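Local atomic coordinates of cytosolic phospholipase A2 delta (Homo sapiens, PDB entry 5IZ5), a protein that hydrolyses glycerophospholipids at the sn-2 position in a calcium-dependent manner, with a preference for linoleic acid, releasing a lysophospholipid and a free fatty acid. Residues R81-S86 against T147-E152; Q311-D316 against T806-R811; F535-L540 against S575-A580. The protein carries 3 engineered substitutions. All blocks are in the same frame, centred on the assembly; numbering follows the deposited sequence.

Contact 1: R81-S86 against T147-E152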
loop_
_atom_site.group_PDB
_atom_site.type_symbol
_atom_site.label_atom_id
_atom_site.label_comp_id
_atom_site.label_asym_id
_atom_site.label_seq_id
_atom_site.Cartn_x
_atom_site.Cartn_y
_atom_site.Cartn_z
ATOM N N ARG B 81 33.999 -12.540 -5.227
ATOM C CA ARG B 81 33.157 -13.478 -5.979
ATOM C C ARG B 81 31.718 -13.542 -5.482
ATOM O O ARG B 81 31.481 -13.689 -4.283
ATOM C CB ARG B 81 33.767 -14.875 -5.921
ATOM C CG ARG B 81 34.902 -15.060 -6.902
ATOM C CD ARG B 81 35.784 -16.243 -6.501
ATOM N NE ARG B 81 37.131 -15.834 -6.102
ATOM C CZ ARG B 81 37.524 -15.545 -4.860
ATOM N NH1 ARG B 81 36.681 -15.602 -3.830
ATOM N NH2 ARG B 81 38.786 -15.191 -4.644
ATOM N N PHE B 82 30.777 -13.429 -6.423
ATOM C CA PHE B 82 29.345 -13.552 -6.160
ATOM C C PHE B 82 28.724 -14.696 -6.967
ATOM O O PHE B 82 29.120 -14.944 -8.102
ATOM C CB PHE B 82 28.625 -12.277 -6.608
ATOM C CG PHE B 82 29.002 -11.027 -5.842
ATOM C CD1 PHE B 82 28.283 -10.647 -4.720
ATOM C CD2 PHE B 82 30.030 -10.196 -6.278
ATOM C CE1 PHE B 82 28.595 -9.485 -4.027
ATOM C CE2 PHE B 82 30.352 -9.026 -5.586
ATOM C CZ PHE B 82 29.630 -8.670 -4.460
ATOM N N LEU B 83 27.725 -15.367 -6.402
ATOM C CA LEU B 83 26.834 -16.213 -7.198
ATOM C C LEU B 83 25.688 -15.343 -7.741
ATOM O O LEU B 83 25.012 -14.651 -6.980
ATOM C CB LEU B 83 26.309 -17.399 -6.382
ATOM C CG LEU B 83 26.215 -18.729 -7.167
ATOM C CD1 LEU B 83 27.556 -19.122 -7.783
ATOM C CD2 LEU B 83 25.700 -19.870 -6.298
ATOM N N ILE B 84 25.500 -15.371 -9.062
ATOM C CA ILE B 84 24.554 -14.503 -9.762
ATOM C C ILE B 84 23.432 -15.315 -10.424
ATOM O O ILE B 84 23.690 -16.235 -11.204
ATOM C CB ILE B 84 25.293 -13.679 -10.845
ATOM C CG1 ILE B 84 26.324 -12.733 -10.202
ATOM C CG2 ILE B 84 24.316 -12.908 -11.729
ATOM C CD1 ILE B 84 25.762 -11.747 -9.197
ATOM N N GLN B 85 22.189 -14.968 -10.101
ATOM C CA GLN B 85 21.001 -15.545 -10.741
ATOM C C GLN B 85 20.609 -14.668 -11.925
ATOM O O GLN B 85 20.218 -13.515 -11.755
ATOM C CB GLN B 85 19.853 -15.651 -9.730
ATOM C CG GLN B 85 18.509 -16.108 -10.271
ATOM C CD GLN B 85 18.602 -17.350 -11.132
ATOM O OE1 GLN B 85 18.475 -17.277 -12.350
ATOM N NE2 GLN B 85 18.822 -18.496 -10.502
ATOM N N SER B 86 20.723 -15.223 -13.128
ATOM C CA SER B 86 20.476 -14.471 -14.365
ATOM C C SER B 86 19.030 -13.977 -14.514
ATOM O O SER B 86 18.781 -13.002 -15.210
ATOM C CB SER B 86 20.846 -15.326 -15.584
ATOM O OG SER B 86 20.042 -16.497 -15.652
ATOM N N THR B 147 29.024 -22.408 -13.612
ATOM C CA THR B 147 29.259 -23.251 -12.448
ATOM C C THR B 147 28.590 -24.595 -12.713
ATOM O O THR B 147 27.764 -24.714 -13.614
ATOM C CB THR B 147 28.666 -22.634 -11.164
ATOM O OG1 THR B 147 27.236 -22.671 -11.226
ATOM C CG2 THR B 147 29.130 -21.183 -10.974
ATOM N N SER B 148 28.937 -25.597 -11.916
ATOM C CA SER B 148 28.380 -26.945 -12.062
ATOM C C SER B 148 27.252 -27.244 -11.063
ATOM O O SER B 148 26.762 -28.374 -10.981
ATOM C CB SER B 148 29.508 -27.968 -11.929
ATOM O OG SER B 148 30.317 -27.668 -10.805
ATOM N N ASP B 149 26.824 -26.227 -10.321
ATOM C CA ASP B 149 25.723 -26.386 -9.364
ATOM C C ASP B 149 24.415 -26.796 -10.044
ATOM O O ASP B 149 24.238 -26.550 -11.230
ATOM C CB ASP B 149 25.481 -25.076 -8.614
ATOM C CG ASP B 149 26.645 -24.679 -7.722
ATOM O OD1 ASP B 149 26.998 -25.469 -6.819
ATOM O OD2 ASP B 149 27.188 -23.567 -7.915
ATOM N N ARG B 150 23.501 -27.414 -9.292
ATOM C CA ARG B 150 22.126 -27.643 -9.759
ATOM C C ARG B 150 21.453 -26.298 -10.010
ATOM O O ARG B 150 21.933 -25.274 -9.526
ATOM C CB ARG B 150 21.307 -28.442 -8.728
ATOM C CG ARG B 150 21.047 -27.729 -7.404
ATOM C CD ARG B 150 20.087 -28.508 -6.516
ATOM N NE ARG B 150 19.945 -27.912 -5.180
ATOM C CZ ARG B 150 19.212 -26.836 -4.878
ATOM N NH1 ARG B 150 18.520 -26.191 -5.816
ATOM N NH2 ARG B 150 19.174 -26.393 -3.618
ATOM N N PRO B 151 20.333 -26.290 -10.753
ATOM C CA PRO B 151 19.634 -25.016 -10.907
ATOM C C PRO B 151 18.931 -24.587 -9.613
ATOM O O PRO B 151 18.566 -25.428 -8.796
ATOM C CB PRO B 151 18.597 -25.301 -12.011
ATOM C CG PRO B 151 18.845 -26.697 -12.493
ATOM C CD PRO B 151 19.620 -27.393 -11.419
ATOM N N GLU B 152 18.759 -23.282 -9.434
ATOM C CA GLU B 152 17.998 -22.739 -8.312
ATOM C C GLU B 152 16.509 -22.868 -8.601
ATOM O O GLU B 152 16.086 -22.677 -9.737
ATOM C CB GLU B 152 18.363 -21.271 -8.089
ATOM C CG GLU B 152 17.640 -20.617 -6.918
ATOM C CD GLU B 152 17.976 -19.145 -6.762
ATOM O OE1 GLU B 152 18.850 -18.627 -7.490
ATOM O OE2 GLU B 152 17.344 -18.492 -5.907
#
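Gln-85 and Glu-152 meet through their polar ends, with NE2 of Gln-85 donating to OE1 of Glu-152 over 3.0 Å. The bond is nearly straight at the hydrogen (172°) and lies in the plane of the amide, but it reaches the carboxylate from above its plane, the two flat groups being turned 54° from each other. Glu-152 runs fully extended, CG anti to the backbone N, whereas the Gln-85 chain bends at chi2 (49°), which brings its amide beside the acid. OE1 of Gln-85 accepts hydrogen bonds from Ser-23 and the backbone N of Gln-87, and OE2 of Glu-152 is held by Arg-163 and the N of Glu-164. At the other end, Leu-83 rests its CD1 on the CG2 methyl of Thr-147 at 4.1 Å, and its CD2 lies 4.3 Å from OD2 of Asp-149. OG1 of Thr-147 is hydrogen-bonded to the O of Cys-25. The strand 75-85 of the C2 domain and the loop after strand 137-146, with the first residue of strand 152-156, thus meet beside strand 21-36, which pairs with all three strands. The buried carboxylate is shared by an amide and an arginine, so it is probably ionised.

Contact 2: Q311-D316 against T806-R811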
loop_
_atom_site.group_PDB
_atom_site.type_symbol
_atom_site.label_atom_id
_atom_site.label_comp_id
_atom_site.label_asym_id
_atom_site.label_seq_id
_atom_site.Cartn_x
_atom_site.Cartn_y
_atom_site.Cartn_z
ATOM N N GLN B 311 -35.078 -8.514 -14.207
ATOM C CA GLN B 311 -36.188 -7.806 -13.582
ATOM C C GLN B 311 -36.161 -6.314 -13.880
ATOM O O GLN B 311 -37.197 -5.721 -14.168
ATOM C CB GLN B 311 -36.161 -8.032 -12.073
ATOM C CG GLN B 311 -37.386 -7.509 -11.338
ATOM C CD GLN B 311 -37.462 -7.996 -9.900
ATOM O OE1 GLN B 311 -36.795 -8.963 -9.516
ATOM N NE2 GLN B 311 -38.266 -7.311 -9.093
ATOM N N ALA B 312 -34.976 -5.713 -13.824
ATOM C CA ALA B 312 -34.839 -4.263 -13.995
ATOM C C ALA B 312 -35.034 -3.806 -15.443
ATOM O O ALA B 312 -35.591 -2.741 -15.690
ATOM C CB ALA B 312 -33.486 -3.809 -13.488
ATOM N N LEU B 313 -34.564 -4.607 -16.392
ATOM C CA LEU B 313 -34.715 -4.298 -17.816
ATOM C C LEU B 313 -35.917 -5.006 -18.453
ATOM O O LEU B 313 -36.159 -4.846 -19.650
ATOM C CB LEU B 313 -33.423 -4.649 -18.568
ATOM C CG LEU B 313 -32.330 -3.575 -18.694
ATOM C CD1 LEU B 313 -32.331 -2.572 -17.553
ATOM C CD2 LEU B 313 -30.959 -4.223 -18.818
ATOM N N GLN B 314 -36.667 -5.773 -17.658
ATOM C CA GLN B 314 -37.799 -6.550 -18.156
ATOM C C GLN B 314 -37.376 -7.365 -19.374
ATOM O O GLN B 314 -38.005 -7.290 -20.427
ATOM C CB GLN B 314 -38.984 -5.627 -18.486
ATOM C CG GLN B 314 -39.570 -4.898 -17.283
ATOM C CD GLN B 314 -40.310 -5.829 -16.334
ATOM O OE1 GLN B 314 -39.692 -6.588 -15.580
ATOM N NE2 GLN B 314 -41.641 -5.778 -16.366
ATOM N N LEU B 315 -36.296 -8.130 -19.220
ATOM C CA LEU B 315 -35.696 -8.868 -20.325
ATOM C C LEU B 315 -36.511 -10.094 -20.702
ATOM O O LEU B 315 -36.947 -10.864 -19.837
ATOM C CB LEU B 315 -34.262 -9.311 -19.989
ATOM C CG LEU B 315 -33.197 -8.235 -19.772
ATOM C CD1 LEU B 315 -31.876 -8.879 -19.371
ATOM C CD2 LEU B 315 -33.010 -7.376 -21.016
ATOM N N ASP B 316 -36.677 -10.263 -22.014
ATOM C CA ASP B 316 -37.299 -11.438 -22.616
ATOM C C ASP B 316 -36.818 -12.730 -21.946
ATOM O O ASP B 316 -37.582 -13.412 -21.256
ATOM C CB ASP B 316 -36.991 -11.458 -24.132
ATOM C CG ASP B 316 -35.683 -10.728 -24.484
ATOM O OD1 ASP B 316 -35.666 -9.473 -24.472
ATOM O OD2 ASP B 316 -34.672 -11.403 -24.765
ATOM N N THR B 806 -26.973 -0.847 -23.035
ATOM C CA THR B 806 -25.807 -0.738 -23.906
ATOM C C THR B 806 -24.687 -1.667 -23.442
ATOM O O THR B 806 -24.067 -2.350 -24.256
ATOM C CB THR B 806 -25.267 0.698 -23.947
ATOM O OG1 THR B 806 -26.341 1.606 -24.207
ATOM C CG2 THR B 806 -24.208 0.842 -25.028
ATOM N N ALA B 807 -24.442 -1.696 -22.133
ATOM C CA ALA B 807 -23.445 -2.592 -21.552
ATOM C C ALA B 807 -23.773 -4.034 -21.905
ATOM O O ALA B 807 -22.883 -4.820 -22.230
ATOM C CB ALA B 807 -23.386 -2.418 -20.039
ATOM N N LEU B 808 -25.061 -4.367 -21.838
ATOM C CA LEU B 808 -25.540 -5.699 -22.182
ATOM C C LEU B 808 -25.249 -6.024 -23.651
ATOM O O LEU B 808 -24.687 -7.069 -23.954
ATOM C CB LEU B 808 -27.041 -5.810 -21.894
ATOM C CG LEU B 808 -27.649 -7.205 -21.832
ATOM C CD1 LEU B 808 -26.990 -8.039 -20.746
ATOM C CD2 LEU B 808 -29.145 -7.100 -21.576
ATOM N N LYS B 809 -25.597 -5.114 -24.555
ATOM C CA LYS B 809 -25.358 -5.313 -25.990
ATOM C C LYS B 809 -23.887 -5.555 -26.282
ATOM O O LYS B 809 -23.539 -6.484 -27.003
ATOM C CB LYS B 809 -25.846 -4.102 -26.787
ATOM C CG LYS B 809 -27.362 -4.006 -26.848
ATOM C CD LYS B 809 -27.852 -2.716 -27.485
ATOM C CE LYS B 809 -29.197 -2.285 -26.910
ATOM N NZ LYS B 809 -29.696 -1.038 -27.550
ATOM N N HIS B 810 -23.032 -4.716 -25.705
ATOM C CA HIS B 810 -21.587 -4.828 -25.863
ATOM C C HIS B 810 -21.056 -6.204 -25.459
ATOM O O HIS B 810 -20.117 -6.703 -26.074
ATOM C CB HIS B 810 -20.893 -3.709 -25.075
ATOM C CG HIS B 810 -19.427 -3.924 -24.867
ATOM N ND1 HIS B 810 -18.848 -4.029 -23.617
ATOM C CD2 HIS B 810 -18.420 -4.056 -25.760
ATOM C CE1 HIS B 810 -17.547 -4.214 -23.753
ATOM N NE2 HIS B 810 -17.261 -4.235 -25.043
ATOM N N ARG B 811 -21.665 -6.816 -24.446
ATOM C CA ARG B 811 -21.247 -8.139 -23.982
ATOM C C ARG B 811 -21.918 -9.280 -24.741
ATOM O O ARG B 811 -22.269 -9.142 -25.913
ATOM C CB ARG B 811 -21.513 -8.291 -22.484
ATOM C CG ARG B 811 -20.440 -7.689 -21.614
ATOM C CD ARG B 811 -20.115 -8.635 -20.494
ATOM N NE ARG B 811 -19.212 -9.682 -20.956
ATOM C CZ ARG B 811 -18.729 -10.650 -20.184
ATOM N NH1 ARG B 811 -19.057 -10.723 -18.896
ATOM N NH2 ARG B 811 -17.916 -11.559 -20.709
#
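This is a small, wholly apolar contact between the C-terminal ends of two helices, 292-313 and 797-810, at the periphery of the catalytic domain, an alpha/beta hydrolase of the cytosolic phospholipase A2 family. The end of helix 292-313 thereby meets the last modelled turn of the chain, across 490 residues of sequence, and only 88 Å² is buried in all. Leu-808 carries the second helix's share. Its CG is anti to the backbone N (chi1 -164°), and the side chain reaches across to the other segment, where two leucines receive it. Leu-313 comes just before Gln-314, whose positive phi (50°) marks the departure from helical geometry, and Leu-315 just after it. Both point their CB toward Leu-808. The same helix 797-810 extends the packing, with Leu-801 against Leu-313 and Arg-805 against Leu-315, while Glu-323 from a loop touches Leu-808. The contact is far from the catalytic and substrate-binding residues. Leu-313 is the more distant of the two partners, its CD2 standing 4.4 Å from CD2 of Leu-808. Leu-315 and Leu-808 meet tip to tip: CD2 of Leu-808 lies 3.9 Å from CD1 of Leu-315 and equally 3.9 Å from its CD2.

Contact 3: F535-L540 against S575-A580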
loop_
_atom_site.group_PDB
_atom_site.type_symbol
_atom_site.label_atom_id
_atom_site.label_comp_id
_atom_site.label_asym_id
_atom_site.label_seq_id
_atom_site.Cartn_x
_atom_site.Cartn_y
_atom_site.Cartn_z
ATOM N N PHE B 535 -6.740 13.183 7.220
ATOM C CA PHE B 535 -7.093 13.780 8.505
ATOM C C PHE B 535 -5.939 13.827 9.508
ATOM O O PHE B 535 -5.960 14.662 10.409
ATOM C CB PHE B 535 -8.297 13.087 9.136
ATOM C CG PHE B 535 -9.605 13.426 8.483
ATOM C CD1 PHE B 535 -10.467 14.387 9.012
ATOM C CD2 PHE B 535 -9.975 12.774 7.331
ATOM C CE1 PHE B 535 -11.669 14.679 8.383
ATOM C CE2 PHE B 535 -11.166 13.061 6.695
ATOM C CZ PHE B 535 -12.017 14.016 7.219
ATOM N N SER B 536 -4.955 12.936 9.368
ATOM C CA SER B 536 -3.718 13.009 10.145
ATOM C C SER B 536 -2.975 14.294 9.833
ATOM O O SER B 536 -2.428 14.931 10.725
ATOM C CB SER B 536 -2.795 11.818 9.861
ATOM O OG SER B 536 -3.437 10.602 10.178
ATOM N N LEU B 537 -2.948 14.673 8.562
ATOM C CA LEU B 537 -2.308 15.918 8.189
ATOM C C LEU B 537 -3.120 17.123 8.655
ATOM O O LEU B 537 -2.546 18.117 9.083
ATOM C CB LEU B 537 -2.076 15.964 6.681
ATOM C CG LEU B 537 -1.633 17.275 6.022
ATOM C CD1 LEU B 537 -0.960 16.973 4.695
ATOM C CD2 LEU B 537 -2.792 18.241 5.794
ATOM N N ASN B 538 -4.447 17.044 8.586
ATOM C CA ASN B 538 -5.274 18.136 9.096
ATOM C C ASN B 538 -5.136 18.309 10.606
ATOM O O ASN B 538 -5.220 19.424 11.124
ATOM C CB ASN B 538 -6.742 17.951 8.747
ATOM C CG ASN B 538 -7.010 18.112 7.269
ATOM O OD1 ASN B 538 -6.123 18.487 6.500
ATOM N ND2 ASN B 538 -8.234 17.817 6.863
ATOM N N LEU B 539 -4.933 17.201 11.314
ATOM C CA LEU B 539 -4.762 17.258 12.767
ATOM C C LEU B 539 -3.419 17.917 13.074
ATOM O O LEU B 539 -3.309 18.717 13.994
ATOM C CB LEU B 539 -4.825 15.856 13.385
ATOM C CG LEU B 539 -4.993 15.733 14.905
ATOM C CD1 LEU B 539 -6.194 16.493 15.447
ATOM C CD2 LEU B 539 -5.093 14.261 15.310
ATOM N N LEU B 540 -2.415 17.609 12.264
ATOM C CA LEU B 540 -1.078 18.144 12.472
ATOM C C LEU B 540 -1.038 19.663 12.270
ATOM O O LEU B 540 -0.434 20.374 13.069
ATOM C CB LEU B 540 -0.093 17.437 11.533
ATOM C CG LEU B 540 1.375 17.948 11.588
ATOM C CD1 LEU B 540 2.406 16.837 11.773
ATOM C CD2 LEU B 540 1.722 18.735 10.332
ATOM N N SER B 575 -9.599 29.727 4.390
ATOM C CA SER B 575 -9.865 28.318 4.083
ATOM C C SER B 575 -10.767 27.681 5.134
ATOM O O SER B 575 -10.628 27.944 6.327
ATOM C CB SER B 575 -8.556 27.525 3.986
ATOM O OG SER B 575 -8.807 26.144 3.772
ATOM N N SER B 576 -11.691 26.844 4.674
ATOM C CA SER B 576 -12.592 26.117 5.562
ATOM C C SER B 576 -11.975 24.806 6.070
ATOM O O SER B 576 -12.576 24.130 6.904
ATOM C CB SER B 576 -13.906 25.817 4.830
ATOM O OG SER B 576 -13.664 25.162 3.595
ATOM N N ARG B 577 -10.778 24.472 5.582
ATOM C CA ARG B 577 -10.173 23.149 5.785
ATOM C C ARG B 577 -9.982 22.787 7.254
ATOM O O ARG B 577 -10.501 21.775 7.712
ATOM C CB ARG B 577 -8.828 23.059 5.053
ATOM C CG ARG B 577 -8.195 21.672 5.056
ATOM C CD ARG B 577 -6.951 21.629 4.183
ATOM N NE ARG B 577 -5.900 22.517 4.686
ATOM C CZ ARG B 577 -4.881 22.153 5.468
ATOM N NH1 ARG B 577 -4.723 20.894 5.867
ATOM N NH2 ARG B 577 -4.000 23.069 5.855
ATOM N N LEU B 578 -9.246 23.619 7.986
ATOM C CA LEU B 578 -8.938 23.348 9.391
ATOM C C LEU B 578 -9.911 24.043 10.340
ATOM O O LEU B 578 -9.494 24.743 11.266
ATOM C CB LEU B 578 -7.507 23.784 9.707
ATOM C CG LEU B 578 -6.423 23.217 8.793
ATOM C CD1 LEU B 578 -5.067 23.745 9.222
ATOM C CD2 LEU B 578 -6.439 21.694 8.789
ATOM N N GLU B 579 -11.206 23.841 10.116
ATOM C CA GLU B 579 -12.224 24.402 10.996
ATOM C C GLU B 579 -13.385 23.440 11.219
ATOM O O GLU B 579 -14.251 23.250 10.363
ATOM C CB GLU B 579 -12.705 25.768 10.490
ATOM C CG GLU B 579 -12.066 26.929 11.242
ATOM C CD GLU B 579 -12.107 28.233 10.474
ATOM O OE1 GLU B 579 -13.194 28.605 9.985
ATOM O OE2 GLU B 579 -11.050 28.891 10.370
ATOM N N ALA B 580 -13.344 22.814 12.385
ATOM C CA ALA B 580 -14.416 21.992 12.904
ATOM C C ALA B 580 -14.135 21.866 14.393
ATOM O O ALA B 580 -12.990 22.027 14.819
ATOM C CB ALA B 580 -14.411 20.629 12.236
#
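Arg-577 and Asn-538 make the polar link, NH1 of the arginine donating to OD1 of the asparagine over 2.9 Å. The bond is bent, 133° at the hydrogen, and the donor sits above the carbonyl plane, while OD1 lies near the guanidinium plane at its edge; amide and guanidinium are inclined 63° to each other. Arg-577 leaves its backbone extended and then turns at chi3 (63°), which carries the guanidinium round to the helix. Its NH2 forms a salt bridge with Asp-541, one turn further along, so two residues of helix 534-543 hold this group. Within the loop, OG of Ser-575 accepts from the backbone N of Arg-577 at 3.2 Å, an ST turn that ends at the arginine's own backbone N. The loop, which follows helix 534-543 in the phospholipase domain, thereby folds back onto that helix near the catalytic centre: the side chain of Leu-537 is about 8 Å from that of Asp-651, probably the proton acceptor, and the side chain of Asn-538 is about 8 Å from the substrate-binding Gly-335. Leucine methyls pack round the polar link. CD2 of Leu-578 lies over one face of the guanidinium, 3.5 Å above its plane and offset toward the rim, and also packs against CB of Asn-538 at 3.8 Å. Leu-537 crosses the arginine at about a right angle, its CD2 only 3.3 Å from NH1 of Arg-577.

Overall arrangement
The three contacts are all partly buried and hold different elements: strand and loop in contact 1, two helix ends in contact 2, helix and loop in contact 3. None touches another. Contact 1, in the beta-rich C2 region, lies across the chain's centre from contact 3, which falls within the long stretch of chain that contact 2 closes. Contacts 1 and 3 each combine one side-chain hydrogen bond with methyl packing, in contact 3 partly against the guanidinium, and involve charged groups that have further partners, whereas contact 2 relies on leucines alone. Contact 3, whose centre is nearest the chain's centre (about 24 Å, against 33 and 37 Å for contacts 1 and 2), alone comes near the active site.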